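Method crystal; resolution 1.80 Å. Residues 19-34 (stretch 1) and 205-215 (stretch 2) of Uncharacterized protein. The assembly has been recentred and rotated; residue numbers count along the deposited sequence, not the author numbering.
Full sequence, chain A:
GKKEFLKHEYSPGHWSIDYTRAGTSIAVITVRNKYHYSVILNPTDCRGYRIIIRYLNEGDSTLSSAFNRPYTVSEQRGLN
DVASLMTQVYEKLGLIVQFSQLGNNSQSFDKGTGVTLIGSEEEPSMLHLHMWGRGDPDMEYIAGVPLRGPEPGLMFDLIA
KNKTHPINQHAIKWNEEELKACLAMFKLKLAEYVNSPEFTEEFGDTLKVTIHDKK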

# COMPACT_ATOMS: atom_id res chain seq x y z
N TYR A 19 18.27 7.64 11.59
CA TYR A 19 16.84 7.30 11.72
C TYR A 19 16.43 6.72 13.06
O TYR A 19 15.22 6.77 13.39
CB TYR A 19 16.40 6.36 10.60
CG TYR A 19 16.87 4.92 10.73
CD1 TYR A 19 18.10 4.50 10.20
CD2 TYR A 19 16.06 3.97 11.36
CE1 TYR A 19 18.51 3.17 10.33
CE2 TYR A 19 16.46 2.67 11.48
CZ TYR A 19 17.68 2.27 10.96
OH TYR A 19 18.02 0.95 11.12
N THR A 20 17.40 6.17 13.82
CA THR A 20 17.09 5.55 15.14
C THR A 20 17.04 6.54 16.29
O THR A 20 16.54 6.17 17.35
CB THR A 20 18.08 4.42 15.57
OG1 THR A 20 19.36 4.98 15.88
CG2 THR A 20 18.22 3.33 14.49
N ARG A 21 17.51 7.78 16.08
CA ARG A 21 17.61 8.78 17.16
C ARG A 21 16.27 9.14 17.77
O ARG A 21 16.20 9.45 18.96
CB ARG A 21 18.30 10.08 16.67
CG ARG A 21 18.61 11.09 17.78
CD ARG A 21 19.27 12.36 17.24
NE ARG A 21 18.46 12.98 16.18
CZ ARG A 21 18.87 13.34 14.95
NH1 ARG A 21 17.98 13.89 14.10
NH2 ARG A 21 20.13 13.18 14.54
N ALA A 22 15.19 9.10 16.99
CA ALA A 22 13.84 9.32 17.52
C ALA A 22 13.42 8.28 18.57
O ALA A 22 12.46 8.52 19.31
CB ALA A 22 12.82 9.39 16.39
N GLY A 23 14.12 7.13 18.62
CA GLY A 23 13.91 6.10 19.64
C GLY A 23 12.72 5.22 19.35
O GLY A 23 12.04 4.77 20.29
N THR A 24 12.42 5.00 18.07
CA THR A 24 11.22 4.24 17.71
C THR A 24 11.49 3.01 16.84
O THR A 24 10.56 2.41 16.33
CB THR A 24 10.16 5.13 17.01
OG1 THR A 24 10.60 5.53 15.72
CG2 THR A 24 9.87 6.36 17.84
N SER A 25 12.75 2.60 16.74
CA SER A 25 13.07 1.48 15.87
C SER A 25 12.62 0.12 16.45
O SER A 25 12.92 -0.21 17.62
CB SER A 25 14.57 1.50 15.53
OG SER A 25 14.85 0.42 14.65
N ILE A 26 11.95 -0.66 15.62
CA ILE A 26 11.53 -2.01 15.92
C ILE A 26 12.58 -3.01 15.41
O ILE A 26 12.99 -3.90 16.17
CB ILE A 26 10.16 -2.34 15.31
CG1 ILE A 26 9.09 -1.41 15.91
CG2 ILE A 26 9.80 -3.83 15.46
CD1 ILE A 26 7.81 -1.31 15.08
N ALA A 27 12.97 -2.89 14.15
CA ALA A 27 13.85 -3.92 13.52
C ALA A 27 14.49 -3.44 12.25
O ALA A 27 14.02 -2.48 11.63
CB ALA A 27 13.08 -5.22 13.25
N VAL A 28 15.55 -4.15 11.85
CA VAL A 28 16.07 -4.09 10.51
C VAL A 28 15.85 -5.46 9.86
O VAL A 28 16.07 -6.51 10.48
CB VAL A 28 17.55 -3.66 10.47
CG1 VAL A 28 18.14 -3.78 9.08
CG2 VAL A 28 17.71 -2.22 10.96
N ILE A 29 15.40 -5.44 8.61
CA ILE A 29 15.03 -6.64 7.86
C ILE A 29 15.77 -6.61 6.52
O ILE A 29 15.69 -5.62 5.80
CB ILE A 29 13.51 -6.74 7.69
CG1 ILE A 29 12.87 -6.56 9.09
CG2 ILE A 29 13.14 -8.03 6.95
CD1 ILE A 29 11.38 -6.79 9.29
N THR A 30 16.49 -7.71 6.23
CA THR A 30 17.28 -7.83 5.00
C THR A 30 16.60 -8.85 4.09
O THR A 30 16.23 -9.93 4.54
CB THR A 30 18.72 -8.26 5.28
OG1 THR A 30 19.35 -7.24 6.06
CG2 THR A 30 19.51 -8.42 3.95
N VAL A 31 16.42 -8.46 2.83
CA VAL A 31 15.72 -9.25 1.84
C VAL A 31 16.74 -9.82 0.83
O VAL A 31 17.52 -9.06 0.25
CB VAL A 31 14.70 -8.41 1.06
CG1 VAL A 31 14.00 -9.25 -0.00
CG2 VAL A 31 13.66 -7.83 2.01
N ARG A 32 16.75 -11.16 0.70
CA ARG A 32 17.57 -11.90 -0.30
C ARG A 32 19.03 -11.56 -0.13
O ARG A 32 19.74 -11.34 -1.11
CB ARG A 32 17.09 -11.59 -1.73
CG ARG A 32 15.69 -12.13 -2.03
CD ARG A 32 15.02 -11.52 -3.27
NE ARG A 32 13.67 -12.10 -3.36
CZ ARG A 32 12.51 -11.51 -3.03
NH1 ARG A 32 12.43 -10.22 -2.67
NH2 ARG A 32 11.38 -12.23 -3.13
N ASN A 33 19.44 -11.47 1.13
CA ASN A 33 20.79 -11.14 1.56
C ASN A 33 21.44 -9.88 0.96
O ASN A 33 22.67 -9.78 0.87
CB ASN A 33 21.70 -12.38 1.37
CG ASN A 33 22.69 -12.56 2.50
OD1 ASN A 33 22.34 -12.38 3.68
ND2 ASN A 33 23.93 -12.92 2.17
N LYS A 34 20.63 -8.90 0.61
CA LYS A 34 21.10 -7.77 -0.16
C LYS A 34 20.40 -6.44 0.15
O LYS A 34 21.06 -5.41 0.27
CB LYS A 34 20.94 -8.10 -1.65
CG LYS A 34 21.64 -7.11 -2.56
CD LYS A 34 21.58 -7.51 -4.04
CE LYS A 34 21.83 -6.29 -4.91
NZ LYS A 34 21.76 -6.61 -6.36
N ASP A 205 14.20 -18.45 3.93
CA ASP A 205 15.44 -17.83 4.32
C ASP A 205 15.55 -16.42 3.73
O ASP A 205 16.57 -15.74 3.97
CB ASP A 205 16.59 -18.68 3.71
CG ASP A 205 17.69 -19.03 4.70
OD1 ASP A 205 18.06 -18.17 5.54
OD2 ASP A 205 18.20 -20.16 4.59
N THR A 206 14.54 -16.01 2.93
CA THR A 206 14.63 -14.80 2.10
C THR A 206 14.56 -13.52 2.92
O THR A 206 15.06 -12.50 2.48
CB THR A 206 13.56 -14.76 0.99
OG1 THR A 206 12.24 -14.72 1.55
CG2 THR A 206 13.70 -15.98 0.06
N LEU A 207 13.94 -13.58 4.10
CA LEU A 207 13.93 -12.44 5.04
C LEU A 207 14.70 -12.77 6.30
O LEU A 207 14.41 -13.78 6.93
CB LEU A 207 12.50 -12.09 5.44
CG LEU A 207 11.54 -11.67 4.33
CD1 LEU A 207 10.24 -11.13 4.89
CD2 LEU A 207 12.20 -10.61 3.49
N LYS A 208 15.67 -11.93 6.66
CA LYS A 208 16.37 -12.02 7.94
C LYS A 208 16.03 -10.79 8.77
O LYS A 208 16.25 -9.65 8.34
CB LYS A 208 17.87 -12.14 7.73
CG LYS A 208 18.23 -13.54 7.24
CD LYS A 208 19.65 -13.67 6.68
CE LYS A 208 19.88 -15.09 6.16
NZ LYS A 208 20.96 -15.17 5.13
N VAL A 209 15.51 -11.04 9.96
CA VAL A 209 15.02 -10.01 10.85
C VAL A 209 15.98 -9.88 12.03
O VAL A 209 16.30 -10.88 12.66
CB VAL A 209 13.64 -10.43 11.39
CG1 VAL A 209 13.11 -9.41 12.38
CG2 VAL A 209 12.66 -10.67 10.25
N THR A 210 16.43 -8.65 12.31
CA THR A 210 17.18 -8.33 13.52
C THR A 210 16.41 -7.26 14.33
O THR A 210 16.33 -6.09 13.92
CB THR A 210 18.58 -7.80 13.17
OG1 THR A 210 19.26 -8.76 12.36
CG2 THR A 210 19.42 -7.57 14.44
N ILE A 211 15.90 -7.66 15.50
CA ILE A 211 15.19 -6.75 16.40
C ILE A 211 16.18 -5.72 16.92
O ILE A 211 17.30 -6.07 17.26
CB ILE A 211 14.60 -7.48 17.61
CG1 ILE A 211 13.58 -8.54 17.19
CG2 ILE A 211 14.00 -6.49 18.62
CD1 ILE A 211 12.35 -8.04 16.47
N HIS A 212 15.79 -4.46 16.97
CA HIS A 212 16.63 -3.39 17.48
C HIS A 212 16.66 -3.41 19.02
O HIS A 212 15.64 -3.26 19.64
CB HIS A 212 16.09 -2.03 17.04
CG HIS A 212 16.89 -0.86 17.54
ND1 HIS A 212 18.01 -0.41 16.90
CD2 HIS A 212 16.71 -0.05 18.61
CE1 HIS A 212 18.50 0.64 17.54
NE2 HIS A 212 17.73 0.87 18.59
N ASP A 213 17.84 -3.60 19.62
CA ASP A 213 17.96 -3.46 21.08
C ASP A 213 17.96 -1.98 21.48
O ASP A 213 18.72 -1.19 20.93
CB ASP A 213 19.26 -4.12 21.60
CG ASP A 213 19.24 -5.63 21.43
OD1 ASP A 213 18.16 -6.21 21.20
OD2 ASP A 213 20.33 -6.26 21.53
N LYS A 214 17.08 -1.62 22.41
CA LYS A 214 17.04 -0.25 22.96
C LYS A 214 18.42 0.17 23.53
O LYS A 214 19.11 -0.63 24.17
CB LYS A 214 15.97 -0.11 24.05
CG LYS A 214 14.68 0.54 23.60
CD LYS A 214 13.89 1.04 24.81
CE LYS A 214 12.58 1.72 24.39
NZ LYS A 214 12.81 2.98 23.66
N LYS A 215 18.79 1.43 23.29
CA LYS A 215 20.10 1.97 23.69
C LYS A 215 19.91 3.06 24.74
O LYS A 215 20.60 3.07 25.77
CB LYS A 215 20.83 2.52 22.47
O HOH W 1 18.57 -7.71 9.11

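Strands 25–31 and 207–211 pair antiparallel, burying 739 Å² between the two stretches. Ahead of the strand, a type I turn from Thr 20 to Gly 23 is closed by Gly 23 N to Thr 20 O (2.9 Å); the positive phi of Gly 23 suits glycine. Thr 20 CG2 lies 4.1 Å from His 212 CE1, and Ser 25 places its CB over one face of the His 212 ring, 4.1 Å from the centroid, a CH-pi contact. The backbone ladder starts where His 212 N donates to Ile 26 O (3.0 Å). Val 28 N then donates to Thr 210 O (2.9 Å) and Thr 210 N to Val 28 O (2.8 Å); Thr 30 N to Lys 208 O (2.9 Å) and Lys 208 N to Thr 30 O (3.0 Å) follow, and Arg 32 N to Thr 206 O (2.8 Å) ends it. Alternating with these residues, Ala 27, Ile 29 and Val 31 share an apolar face with Ile 211, Val 209 and Leu 207; its tightest packing is Val 31 CG2 against Leu 207 CD2 (3.5 Å). The face carrying Val 28, Thr 30, Lys 208 and Thr 210 is more polar: a water there bridges Thr 30 OG1 (3.2 Å) and Lys 208 O (3.1 Å). Past the strand, Lys 208 NZ reaches Asn 33 OD1 in a weak hydrogen bond (3.4 Å).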